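Local structure of E2A dna-binding protein (Human adenovirus 5, 2WB0) at residues Asp20-Asp25 with Lys47-Glu52; Ser312-Ser315 with Glu320-Arg323; Glu106-Leu109 with Ser115-Ile118; Thr60-Lys65 with Ala300-Asn305; Phe196-Ala201 with Val263-His268. The protein binds single-stranded DNA and takes part in the elongation phase of viral strand-displacement replication, unwinding the template without ATP through its capacity to form multimers. All coordinates share one frame; numbering follows the deposited sequence.

Interaction 1 of 5, residues Asp20-Asp25 with Lys47-Glu52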
# COMPACT_ATOMS: atom_id res chain seq x y z
N ASP A 20 -5.75 -26.64 9.35
CA ASP A 20 -5.33 -27.97 9.82
C ASP A 20 -4.04 -28.35 9.04
O ASP A 20 -3.03 -28.64 9.65
CB ASP A 20 -6.43 -28.99 9.55
CG ASP A 20 -7.61 -28.87 10.52
OD1 ASP A 20 -7.42 -28.39 11.68
OD2 ASP A 20 -8.72 -29.26 10.09
N LYS A 21 -4.11 -28.29 7.71
CA LYS A 21 -3.01 -28.69 6.82
C LYS A 21 -1.72 -27.94 7.14
O LYS A 21 -0.62 -28.51 7.12
CB LYS A 21 -3.41 -28.46 5.37
CG LYS A 21 -2.27 -28.71 4.35
CD LYS A 21 -2.82 -28.70 2.94
CE LYS A 21 -1.71 -28.90 1.88
NZ LYS A 21 -2.35 -28.65 0.62
N TYR A 22 -1.84 -26.66 7.48
CA TYR A 22 -0.67 -25.85 7.79
C TYR A 22 -0.35 -25.71 9.27
O TYR A 22 0.47 -24.86 9.66
CB TYR A 22 -0.69 -24.53 7.01
CG TYR A 22 -0.67 -24.80 5.51
CD1 TYR A 22 0.54 -25.06 4.83
CD2 TYR A 22 -1.85 -24.81 4.78
CE1 TYR A 22 0.54 -25.32 3.47
CE2 TYR A 22 -1.87 -25.05 3.44
CZ TYR A 22 -0.68 -25.31 2.78
OH TYR A 22 -0.77 -25.53 1.44
N HIS A 23 -0.97 -26.57 10.09
CA HIS A 23 -0.62 -26.70 11.52
C HIS A 23 -0.67 -25.37 12.24
O HIS A 23 0.26 -25.02 12.97
CB HIS A 23 0.76 -27.37 11.67
CG HIS A 23 0.91 -28.57 10.80
ND1 HIS A 23 0.24 -29.76 11.05
CD2 HIS A 23 1.59 -28.76 9.63
CE1 HIS A 23 0.52 -30.63 10.10
NE2 HIS A 23 1.33 -30.05 9.22
N VAL A 24 -1.74 -24.60 12.01
CA VAL A 24 -1.81 -23.34 12.74
C VAL A 24 -2.13 -23.59 14.21
O VAL A 24 -2.87 -24.54 14.54
CB VAL A 24 -2.60 -22.16 12.01
CG1 VAL A 24 -3.03 -22.52 10.61
CG2 VAL A 24 -3.71 -21.51 12.87
N ASP A 25 -1.55 -22.75 15.07
CA ASP A 25 -1.73 -22.77 16.52
C ASP A 25 -3.16 -23.13 17.00
O ASP A 25 -4.15 -22.68 16.42
CB ASP A 25 -1.39 -21.39 17.05
CG ASP A 25 -1.82 -21.21 18.46
OD1 ASP A 25 -1.14 -21.76 19.33
OD2 ASP A 25 -2.88 -20.56 18.69
N LYS A 47 2.32 -17.71 6.50
CA LYS A 47 3.69 -17.67 7.00
C LYS A 47 4.23 -19.10 7.02
O LYS A 47 5.36 -19.38 6.65
CB LYS A 47 3.70 -17.07 8.42
CG LYS A 47 5.09 -16.97 9.08
CD LYS A 47 6.05 -16.02 8.29
CE LYS A 47 7.49 -15.81 8.95
NZ LYS A 47 8.18 -14.54 8.39
N THR A 48 3.38 -20.03 7.45
CA THR A 48 3.77 -21.43 7.43
C THR A 48 4.10 -21.92 6.00
O THR A 48 5.15 -22.57 5.79
CB THR A 48 2.73 -22.35 8.17
OG1 THR A 48 2.50 -21.80 9.47
CG2 THR A 48 3.27 -23.75 8.39
N TRP A 49 3.26 -21.55 5.02
CA TRP A 49 3.48 -21.94 3.63
C TRP A 49 4.80 -21.30 3.06
O TRP A 49 5.60 -21.95 2.34
CB TRP A 49 2.24 -21.62 2.80
CG TRP A 49 2.37 -21.80 1.29
CD1 TRP A 49 2.16 -22.95 0.59
CD2 TRP A 49 2.65 -20.79 0.32
NE1 TRP A 49 2.32 -22.73 -0.76
CE2 TRP A 49 2.60 -21.41 -0.96
CE3 TRP A 49 2.95 -19.41 0.39
CZ2 TRP A 49 2.86 -20.71 -2.17
CZ3 TRP A 49 3.19 -18.71 -0.82
CH2 TRP A 49 3.13 -19.37 -2.09
N LEU A 50 5.04 -20.05 3.43
CA LEU A 50 6.30 -19.36 3.10
C LEU A 50 7.53 -20.08 3.71
O LEU A 50 8.46 -20.39 2.98
CB LEU A 50 6.22 -17.97 3.64
CG LEU A 50 6.00 -16.72 2.79
CD1 LEU A 50 5.65 -16.81 1.26
CD2 LEU A 50 5.34 -15.57 3.59
N ASN A 51 7.51 -20.31 5.02
CA ASN A 51 8.55 -21.01 5.76
C ASN A 51 8.89 -22.33 5.08
O ASN A 51 10.02 -22.83 5.19
CB ASN A 51 8.06 -21.34 7.15
CG ASN A 51 8.22 -20.17 8.15
OD1 ASN A 51 7.85 -20.29 9.34
ND2 ASN A 51 8.74 -19.06 7.68
N GLU A 52 7.90 -22.87 4.37
CA GLU A 52 7.94 -24.26 3.87
C GLU A 52 8.32 -24.27 2.39
O GLU A 52 9.21 -25.03 1.96
CB GLU A 52 6.58 -24.93 4.21
CG GLU A 52 6.11 -26.07 3.34
CD GLU A 52 4.67 -26.52 3.72
OE1 GLU A 52 3.87 -26.74 2.76
OE2 GLU A 52 4.36 -26.60 4.95
O HOH W 1 1.97 -23.64 11.63

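Interaction 2 of 5, residues Ser312-Ser315 with Glu320-Arg323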
# COMPACT_ATOMS: atom_id res chain seq x y z
N SER A 312 -0.95 -18.65 -5.69
CA SER A 312 -0.24 -19.92 -5.70
C SER A 312 -0.64 -20.87 -4.58
O SER A 312 -0.91 -22.04 -4.82
CB SER A 312 1.29 -19.75 -5.71
OG SER A 312 1.65 -19.22 -6.97
N LEU A 313 -0.67 -20.36 -3.36
CA LEU A 313 -1.08 -21.12 -2.17
C LEU A 313 -2.47 -21.66 -2.35
O LEU A 313 -2.73 -22.85 -1.99
CB LEU A 313 -1.03 -20.21 -0.91
CG LEU A 313 -1.62 -20.61 0.45
CD1 LEU A 313 -1.34 -22.06 0.84
CD2 LEU A 313 -1.02 -19.61 1.58
N TRP A 314 -3.36 -20.80 -2.87
CA TRP A 314 -4.74 -21.15 -3.10
C TRP A 314 -4.80 -22.37 -4.09
O TRP A 314 -5.50 -23.37 -3.83
CB TRP A 314 -5.53 -19.97 -3.67
CG TRP A 314 -6.98 -20.32 -3.78
CD1 TRP A 314 -7.64 -20.82 -4.90
CD2 TRP A 314 -7.94 -20.24 -2.74
NE1 TRP A 314 -8.98 -21.08 -4.58
CE2 TRP A 314 -9.18 -20.73 -3.26
CE3 TRP A 314 -7.88 -19.82 -1.40
CZ2 TRP A 314 -10.35 -20.76 -2.50
CZ3 TRP A 314 -9.05 -19.87 -0.64
CH2 TRP A 314 -10.27 -20.33 -1.19
N SER A 315 -4.01 -22.28 -5.16
CA SER A 315 -3.98 -23.29 -6.25
C SER A 315 -3.48 -24.63 -5.75
O SER A 315 -3.79 -25.68 -6.34
CB SER A 315 -3.08 -22.83 -7.42
OG SER A 315 -1.69 -23.02 -7.10
N GLU A 320 -10.13 -24.32 -8.45
CA GLU A 320 -10.35 -23.03 -9.13
C GLU A 320 -10.04 -21.88 -8.16
O GLU A 320 -10.15 -22.06 -6.93
CB GLU A 320 -11.78 -22.80 -9.60
CG GLU A 320 -11.99 -23.14 -11.02
CD GLU A 320 -12.70 -24.44 -11.10
OE1 GLU A 320 -12.09 -25.42 -11.60
OE2 GLU A 320 -13.85 -24.50 -10.61
N LEU A 321 -9.67 -20.74 -8.73
CA LEU A 321 -9.40 -19.52 -7.95
C LEU A 321 -10.70 -18.73 -8.09
O LEU A 321 -11.11 -18.47 -9.18
CB LEU A 321 -8.30 -18.71 -8.65
CG LEU A 321 -7.27 -17.75 -8.02
CD1 LEU A 321 -7.15 -16.40 -8.75
CD2 LEU A 321 -7.24 -17.67 -6.49
N PRO A 322 -11.37 -18.37 -6.99
CA PRO A 322 -12.59 -17.54 -7.15
C PRO A 322 -12.26 -16.17 -7.78
O PRO A 322 -11.07 -15.71 -7.72
CB PRO A 322 -13.04 -17.30 -5.69
CG PRO A 322 -12.32 -18.24 -4.89
CD PRO A 322 -11.11 -18.72 -5.59
N ARG A 323 -13.27 -15.56 -8.38
CA ARG A 323 -13.22 -14.15 -8.71
C ARG A 323 -12.93 -13.35 -7.43
O ARG A 323 -13.52 -13.62 -6.35
CB ARG A 323 -14.56 -13.75 -9.26
CG ARG A 323 -14.65 -12.36 -9.85
CD ARG A 323 -15.90 -12.27 -10.66
NE ARG A 323 -16.41 -10.92 -10.58
CZ ARG A 323 -15.92 -9.90 -11.29
NH1 ARG A 323 -14.92 -10.09 -12.19
NH2 ARG A 323 -16.43 -8.70 -11.13

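Interaction 3 of 5, residues Glu106-Leu109 with Ser115-Ile118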
# COMPACT_ATOMS: atom_id res chain seq x y z
N GLU A 106 6.23 12.21 -19.56
CA GLU A 106 7.55 12.54 -19.00
C GLU A 106 7.55 13.73 -18.05
O GLU A 106 7.05 14.81 -18.37
CB GLU A 106 8.59 12.64 -20.15
CG GLU A 106 10.02 12.46 -19.65
CD GLU A 106 10.32 11.00 -19.12
OE1 GLU A 106 11.25 10.93 -18.27
OE2 GLU A 106 9.67 9.96 -19.51
N GLY A 107 8.07 13.51 -16.83
CA GLY A 107 8.17 14.53 -15.81
C GLY A 107 6.87 14.83 -15.11
O GLY A 107 6.83 15.66 -14.18
N GLU A 108 5.78 14.19 -15.53
CA GLU A 108 4.48 14.55 -14.96
C GLU A 108 4.00 13.52 -13.93
O GLU A 108 3.91 12.32 -14.28
CB GLU A 108 3.46 14.72 -16.08
CG GLU A 108 2.08 15.26 -15.60
CD GLU A 108 1.16 15.41 -16.77
OE1 GLU A 108 1.49 16.28 -17.60
OE2 GLU A 108 0.16 14.63 -16.88
N LEU A 109 3.68 13.98 -12.70
CA LEU A 109 2.95 13.14 -11.72
C LEU A 109 1.48 13.58 -11.53
O LEU A 109 1.18 14.74 -11.68
CB LEU A 109 3.64 13.10 -10.37
CG LEU A 109 5.07 12.57 -10.48
CD1 LEU A 109 5.76 12.99 -9.27
CD2 LEU A 109 5.03 11.00 -10.67
N SER A 115 -5.46 14.66 -10.67
CA SER A 115 -4.97 15.88 -11.28
C SER A 115 -3.48 15.99 -11.18
O SER A 115 -2.81 15.41 -10.28
CB SER A 115 -5.61 17.12 -10.63
OG SER A 115 -5.60 17.05 -9.23
N ILE A 116 -2.92 16.66 -12.15
CA ILE A 116 -1.54 16.80 -12.18
C ILE A 116 -1.03 17.51 -10.91
O ILE A 116 -1.72 18.41 -10.39
CB ILE A 116 -0.99 17.44 -13.50
CG1 ILE A 116 -0.57 18.82 -13.36
CG2 ILE A 116 -1.56 17.07 -14.87
CD1 ILE A 116 0.79 18.62 -13.27
N MET A 117 0.16 17.11 -10.45
CA MET A 117 0.82 17.70 -9.30
C MET A 117 1.70 18.90 -9.68
O MET A 117 2.42 18.85 -10.66
CB MET A 117 1.65 16.65 -8.50
CG MET A 117 0.72 15.50 -7.93
SD MET A 117 1.73 14.19 -7.09
CE MET A 117 2.09 15.03 -5.52
N ILE A 118 1.61 19.95 -8.86
CA ILE A 118 2.28 21.21 -9.14
C ILE A 118 3.71 21.21 -8.68
O ILE A 118 4.02 20.72 -7.60
CB ILE A 118 1.49 22.34 -8.44
CG1 ILE A 118 0.02 22.35 -8.91
CG2 ILE A 118 2.22 23.74 -8.64
CD1 ILE A 118 -0.12 22.65 -10.36
O HOH W 2 3.79 16.85 -12.09

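Interaction 4 of 5, residues Thr60-Lys65 with Ala300-Asn305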
# COMPACT_ATOMS: atom_id res chain seq x y z
N THR A 60 11.94 -6.25 -0.18
CA THR A 60 12.74 -5.05 -0.43
C THR A 60 11.94 -3.88 0.09
O THR A 60 10.82 -3.63 -0.44
CB THR A 60 12.97 -4.81 -1.93
OG1 THR A 60 13.50 -6.00 -2.50
CG2 THR A 60 14.03 -3.64 -2.16
N PHE A 61 12.44 -3.24 1.15
CA PHE A 61 11.69 -2.18 1.87
C PHE A 61 10.29 -2.67 2.29
O PHE A 61 9.28 -1.88 2.21
CB PHE A 61 11.44 -0.94 1.02
CG PHE A 61 12.67 -0.39 0.34
CD1 PHE A 61 13.89 -0.22 1.04
CD2 PHE A 61 12.61 -0.08 -1.00
CE1 PHE A 61 15.07 0.26 0.31
CE2 PHE A 61 13.70 0.41 -1.66
CZ PHE A 61 14.92 0.62 -1.01
N THR A 62 10.20 -3.90 2.74
CA THR A 62 8.93 -4.43 3.21
C THR A 62 9.27 -5.14 4.50
O THR A 62 10.29 -5.83 4.55
CB THR A 62 8.44 -5.46 2.20
OG1 THR A 62 8.15 -4.81 1.00
CG2 THR A 62 7.20 -6.20 2.73
N SER A 63 8.46 -4.97 5.54
CA SER A 63 8.73 -5.74 6.76
C SER A 63 8.10 -7.10 6.66
O SER A 63 7.06 -7.27 5.96
CB SER A 63 8.22 -5.04 7.99
OG SER A 63 6.87 -5.29 8.16
N ASN A 64 8.73 -8.09 7.27
CA ASN A 64 8.20 -9.49 7.21
C ASN A 64 6.76 -9.57 7.68
O ASN A 64 5.92 -10.24 7.08
CB ASN A 64 9.03 -10.47 8.08
CG ASN A 64 10.50 -10.66 7.57
OD1 ASN A 64 10.77 -10.54 6.39
ND2 ASN A 64 11.44 -10.95 8.51
N LYS A 65 6.46 -8.85 8.75
CA LYS A 65 5.14 -8.84 9.35
C LYS A 65 4.13 -8.27 8.38
O LYS A 65 3.03 -8.84 8.22
CB LYS A 65 5.16 -7.97 10.62
CG LYS A 65 3.77 -7.78 11.24
CD LYS A 65 3.90 -6.75 12.39
CE LYS A 65 2.62 -5.95 12.63
NZ LYS A 65 2.84 -4.87 13.69
N ALA A 300 5.65 -1.59 -3.34
CA ALA A 300 4.66 -2.03 -4.35
C ALA A 300 4.92 -3.40 -5.04
O ALA A 300 4.00 -4.18 -5.23
CB ALA A 300 4.41 -0.89 -5.42
N PRO A 301 6.13 -3.68 -5.42
CA PRO A 301 6.31 -5.04 -5.97
C PRO A 301 6.09 -6.15 -4.98
O PRO A 301 5.56 -7.20 -5.42
CB PRO A 301 7.77 -5.08 -6.44
CG PRO A 301 8.18 -3.55 -6.51
CD PRO A 301 7.40 -2.92 -5.39
N ASP A 302 6.46 -5.97 -3.70
CA ASP A 302 6.24 -7.02 -2.68
C ASP A 302 4.77 -7.11 -2.43
O ASP A 302 4.29 -8.20 -2.17
CB ASP A 302 7.02 -6.71 -1.37
CG ASP A 302 8.50 -6.84 -1.57
OD1 ASP A 302 8.85 -7.44 -2.62
OD2 ASP A 302 9.28 -6.31 -0.76
N LEU A 303 4.04 -5.99 -2.53
CA LEU A 303 2.57 -6.05 -2.33
C LEU A 303 1.87 -6.90 -3.43
O LEU A 303 0.97 -7.72 -3.17
CB LEU A 303 1.96 -4.64 -2.32
CG LEU A 303 0.69 -4.32 -1.51
CD1 LEU A 303 0.00 -3.02 -1.95
CD2 LEU A 303 -0.23 -5.41 -0.89
N LEU A 304 2.29 -6.70 -4.68
CA LEU A 304 1.74 -7.48 -5.78
C LEU A 304 2.14 -8.94 -5.60
O LEU A 304 1.33 -9.82 -5.77
CB LEU A 304 2.27 -6.96 -7.11
CG LEU A 304 1.50 -7.15 -8.41
CD1 LEU A 304 2.27 -7.15 -9.74
CD2 LEU A 304 0.05 -7.74 -8.40
N ASN A 305 3.39 -9.19 -5.19
CA ASN A 305 3.82 -10.57 -4.96
C ASN A 305 3.07 -11.20 -3.80
O ASN A 305 2.85 -12.43 -3.83
CB ASN A 305 5.31 -10.70 -4.64
CG ASN A 305 6.18 -10.96 -5.90
OD1 ASN A 305 5.70 -11.40 -6.94
ND2 ASN A 305 7.46 -10.74 -5.75
O HOH W 3 11.69 -7.80 -3.01

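Interaction 5 of 5, residues Phe196-Ala201 with Val263-His268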
# COMPACT_ATOMS: atom_id res chain seq x y z
N PHE A 196 7.17 4.89 -10.13
CA PHE A 196 6.00 4.51 -10.90
C PHE A 196 6.35 3.77 -12.21
O PHE A 196 5.64 2.85 -12.60
CB PHE A 196 5.07 5.70 -11.18
CG PHE A 196 4.24 6.15 -9.93
CD1 PHE A 196 3.01 5.60 -9.64
CD2 PHE A 196 4.73 7.14 -9.12
CE1 PHE A 196 2.26 6.02 -8.56
CE2 PHE A 196 3.98 7.58 -7.98
CZ PHE A 196 2.72 6.99 -7.72
N LYS A 197 7.44 4.17 -12.85
CA LYS A 197 7.86 3.44 -14.06
C LYS A 197 8.24 2.01 -13.69
O LYS A 197 8.03 1.07 -14.48
CB LYS A 197 9.06 4.13 -14.72
CG LYS A 197 8.60 5.35 -15.59
CD LYS A 197 9.82 6.04 -16.26
CE LYS A 197 9.42 6.94 -17.43
NZ LYS A 197 10.47 7.98 -17.67
N GLN A 198 8.87 1.88 -12.52
CA GLN A 198 9.33 0.58 -12.01
C GLN A 198 8.15 -0.34 -11.80
O GLN A 198 8.21 -1.49 -12.23
CB GLN A 198 10.11 0.75 -10.68
CG GLN A 198 10.87 -0.54 -10.16
CD GLN A 198 9.97 -1.63 -9.62
OE1 GLN A 198 10.34 -2.84 -9.65
NE2 GLN A 198 8.81 -1.22 -9.03
N ILE A 199 7.06 0.14 -11.17
CA ILE A 199 5.96 -0.80 -10.88
C ILE A 199 5.25 -1.20 -12.20
O ILE A 199 4.89 -2.37 -12.39
CB ILE A 199 4.95 -0.26 -9.79
CG1 ILE A 199 3.99 -1.40 -9.39
CG2 ILE A 199 4.17 0.97 -10.27
CD1 ILE A 199 4.76 -2.64 -8.76
N LYS A 200 5.08 -0.22 -13.08
CA LYS A 200 4.48 -0.48 -14.37
C LYS A 200 5.31 -1.50 -15.18
O LYS A 200 4.77 -2.49 -15.66
CB LYS A 200 4.25 0.80 -15.11
CG LYS A 200 3.76 0.58 -16.55
CD LYS A 200 3.38 1.96 -17.16
CE LYS A 200 3.48 1.90 -18.69
NZ LYS A 200 3.50 3.29 -19.33
N ALA A 201 6.63 -1.39 -15.15
CA ALA A 201 7.47 -2.39 -15.81
C ALA A 201 7.45 -3.77 -15.15
O ALA A 201 7.62 -4.83 -15.79
CB ALA A 201 8.99 -1.87 -15.92
N VAL A 263 13.27 -8.31 -12.71
CA VAL A 263 14.49 -7.74 -12.15
C VAL A 263 14.94 -6.53 -12.95
O VAL A 263 15.33 -5.48 -12.38
CB VAL A 263 15.61 -8.82 -11.99
CG1 VAL A 263 16.84 -8.17 -11.40
CG2 VAL A 263 15.10 -9.97 -11.10
N LEU A 264 14.85 -6.63 -14.27
CA LEU A 264 15.26 -5.53 -15.14
C LEU A 264 14.39 -4.28 -14.91
O LEU A 264 14.83 -3.09 -15.10
CB LEU A 264 15.13 -5.96 -16.62
CG LEU A 264 16.35 -6.44 -17.44
CD1 LEU A 264 17.75 -6.37 -16.88
CD2 LEU A 264 16.06 -7.69 -18.25
N ALA A 265 13.14 -4.50 -14.52
CA ALA A 265 12.30 -3.33 -14.18
C ALA A 265 12.98 -2.44 -13.15
O ALA A 265 12.98 -1.19 -13.29
CB ALA A 265 10.89 -3.77 -13.66
N SER A 266 13.59 -3.06 -12.12
CA SER A 266 14.33 -2.32 -11.10
C SER A 266 15.66 -1.80 -11.62
O SER A 266 16.11 -0.71 -11.23
CB SER A 266 14.54 -3.15 -9.82
OG SER A 266 13.25 -3.44 -9.22
N VAL A 267 16.33 -2.61 -12.45
CA VAL A 267 17.59 -2.13 -13.03
C VAL A 267 17.38 -0.83 -13.84
O VAL A 267 18.10 0.20 -13.63
CB VAL A 267 18.29 -3.23 -13.90
CG1 VAL A 267 19.59 -2.61 -14.64
CG2 VAL A 267 18.58 -4.43 -13.04
N HIS A 268 16.39 -0.88 -14.74
CA HIS A 268 16.03 0.30 -15.56
C HIS A 268 15.39 1.42 -14.80
O HIS A 268 15.58 2.60 -15.17
CB HIS A 268 15.08 -0.06 -16.69
CG HIS A 268 15.63 -1.13 -17.60
ND1 HIS A 268 14.83 -2.06 -18.23
CD2 HIS A 268 16.90 -1.41 -17.99
CE1 HIS A 268 15.58 -2.86 -18.98
NE2 HIS A 268 16.84 -2.53 -18.81

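Interaction 1 of 5, residues Asp20-Asp25 with Lys47-Glu52
A single water links Tyr22 and His23 to Thr48, donating within hydrogen-bonding distance of three oxygens: His23 O at 2.6 Å, Tyr22 O at 2.8 Å and Thr48 OG1 at 2.9 Å. With three acceptors and two protons, it cannot serve all of them fully at once. The Thr48 methyl lies against the Tyr22 carbonyl, CG2 standing 3.3 Å from Tyr22 O, while its hydroxyl also bonds to Ala44 O one turn back. Helix 7-21 ends here in a Schellman motif: His23, with positive phi, is the C-prime residue, Val24 N bonds to Met19 O and His23 N to Asp20 O, and two successive carbonyls reach the water. Tyr22, the first residue to leave helical geometry, points CB toward helix 40-53; chi1 (-61°) puts CG beside the backbone N and lays the ring where its CE1 corner meets both Trp49 and Glu52. The Tyr22 and Trp49 side chains run side by side in the same direction, yet their rings are nearly perpendicular (84°) and meet obliquely, Tyr22 CE1 lying 4.1 Å from Trp49 CD1. Glu52 crosses the tyrosine at about a right angle and brings its carboxylate to the ring edge, OE1 3.7 Å from Tyr22 CE1, the two planes 25° apart. Residues just past helix 300-315 hold both aromatic polar ends, Asn317 OD1 binding Tyr22 OH and Glu316 OE1 binding Trp49 NE1.

Interaction 2 of 5, residues Ser312-Ser315 with Glu320-Arg323
Trp314 turns the pyrrole edge of its indole to the backbone of Glu320, and NE1 donates to Glu320 O at 2.8 Å. The acceptor lies almost exactly in the indole plane, 1° out of it, although the bond is bent at the hydrogen (150°). From the carbonyl's side the approach is also off-axis, with the donor tilted somewhat from the carbonyl plane. The long reach comes from the first torsion of Trp314, which sets CG opposite the backbone N (chi1 -175°) and carries the ring off the last turn of the helix. Leu321 and Pro322 then lean obliquely on different parts of the indole, both from the same side of its plane. One leucine methyl, CD2, lies 3.6 Å from Trp314 CD1 and also nears CG and CB. The proline runs from NE1 past the fusion atom CE2 to CZ2: its CD is 3.3 Å from Trp314 NE1 and 3.6 Å from CE2, while its CG approaches CZ2. Gripped at its N-H and pressed by two apolar side chains, the ring is probably restricted in its rotation. The contact folds the chain leaving helix 300-315 back onto the helix's end. Phe318, from the residues between the segments, stacks on Trp314, and helix 64-83 packs beside both segments, with Leu75 and Leu79 against the tryptophan, Tyr78 against Leu321 and Ser81 against Pro322.

Interaction 3 of 5, residues Glu106-Leu109 with Ser115-Ile118
Leu109 O receives the backbone N-H of Met117 in a nearly straight hydrogen bond, 2.9 Å long with 168° at the hydrogen. The same oxygen also meets a CA-H...O contact from Ile116, whose CA lies 3.4 Å from Leu109 O. A water closes a second link between these residues, accepting from Leu109 N and donating to Met117 O at 2.8 Å, though it has other acceptors nearby and this bond may be shared. Side chains reinforce the pairing. Met117 points toward the other segment; with CG beside the backbone N (chi1 -61°) and the next torsion extended, SD arrives 3.9 Å from Leu109 CB. Glu108 crosses Ile116 at about a right angle, and its stretched chain (chi2 179°) brings the carboxylate to the CG2 methyl of Ile116, 3.6 Å from Glu108 OE2. That carboxylate oxygen is directed by a salt bridge to Lys110, leaving its contact with isoleucine as simple packing. Farther out, Leu109 and Met117 share the covering of Phe186 and Arg164, placing the buried half of the contact against strands 185-186 and 158-165; Leu109 also reaches Ala192 and Gln193 of helix 189-206. Gly107 O accepts from Arg164, and Ile118 enters strand 118-124, pairing by its backbone with Cys165. The seven residues between Leu109 and Met117 include Cys111 and His113, two of the four ligands of a zinc ion that Cys166 and Cys182 complete. The contact therefore closes a metal-binding loop at the entry to the three-stranded antiparallel sheet of this zinc-binding domain.

Interaction 4 of 5, residues Thr60-Lys65 with Ala300-Asn305
Asp302, in the first turn of helix 300-315, meets Thr60 and Thr62, which lie in the loop leading into helix 64-83; the contact thereby joins the all-alpha part of the chain to the second zinc-binding region. Its CB points toward that loop and already touches it, lying 3.2 Å from Thr62 OG1. The first torsion (chi1 -69°) places CG beside the backbone N and carries the carboxylate out between the two threonines. CG itself is close to Thr62 OG1 and Thr60 N, but the bonding is done by the oxygens. OD2 accepts two hydrogen bonds. On its syn lone pair, facing the OD1 side, it takes the backbone N-H of Thr60 at 2.7 Å, virtually straight at 178°. On its anti lone pair it takes the hydroxyl of Thr62, OG1 to OD2 being 2.6 Å. Two donors from different directions fix the turn of the carboxylate and would help to stabilise its negative charge. Thr62 OG1 acts in both senses, since it also accepts from the backbone N of Ser299, just before the helix. Ser299 OG in turn bonds to Thr60 O and, weakly, to Asp302 OD2, and the backbone pairing of Ser63 with Lys297 continues the union alongside strand 297-299. The other oxygen, OD1, works through water: the water donates to Asp302 OD1 at 2.9 Å and accepts from the hydroxyl of Thr60, whose OG1 is 2.6 Å away.

Interaction 5 of 5, residues Phe196-Ala201 with Val263-His268
Two nearly antiparallel helices, 189-206 and 261-268, pack here through a small alanine interface, their short segments 8.4 Å apart at closest approach and at 161° to one another. Ala201 and Ala265 face each other with CB to CB at 3.5 Å, and their CA atoms, 5.2 Å apart, are the nearest across the segments. The Ala265 methyl also rests on the backbone of the opposite helix, 3.8 Å from Gln198 O. One turn before Ala201, Gln198 lies on the flank of the interface. Its chi1 (-170°) keeps CG trans to the main-chain N, and a bend at the next torsion (chi2 -72°) swings the amide across to Ser266. There OE1 lies 3.0 Å from Ser266 OG, a distance suited to a hydrogen bond, although the serine proton has another acceptor within reach. The aliphatic part of the glutamine contributes as well, its CG approaching Ala265 O at 3.8 Å. Leu272 of strand 271-276 touches both Gln198 and Ser266, and Pro301 of helix 300-315 covers the glutamine further. Small residues where the helices meet let them come this close, in an antiparallel helix packing between the two zinc-binding regions.

How the interactions relate
All five contacts are partly buried; exposed residues touch in interactions 1, 2 and 3 but not in 4 and 5. Interactions 1 and 2, at the helical end of the molecule, touch through Leu313, which packs on Tyr22 and Trp49; both depend on aromatic rings, but interaction 1 is bridged by water and interaction 2 by an indole N-H. Helix 300-315 serves interaction 2 at its last turn and interaction 4 at its first. Interaction 4, nearest the chain's centre, is almost wholly polar, whereas adjoining interaction 5 combines alanine methyls with a glutamine-serine polar pair. Interaction 3, a backbone-led loop closure beside a zinc, lies farther out than these two and joins interaction 5 through the Glu106-Lys197 salt bridge.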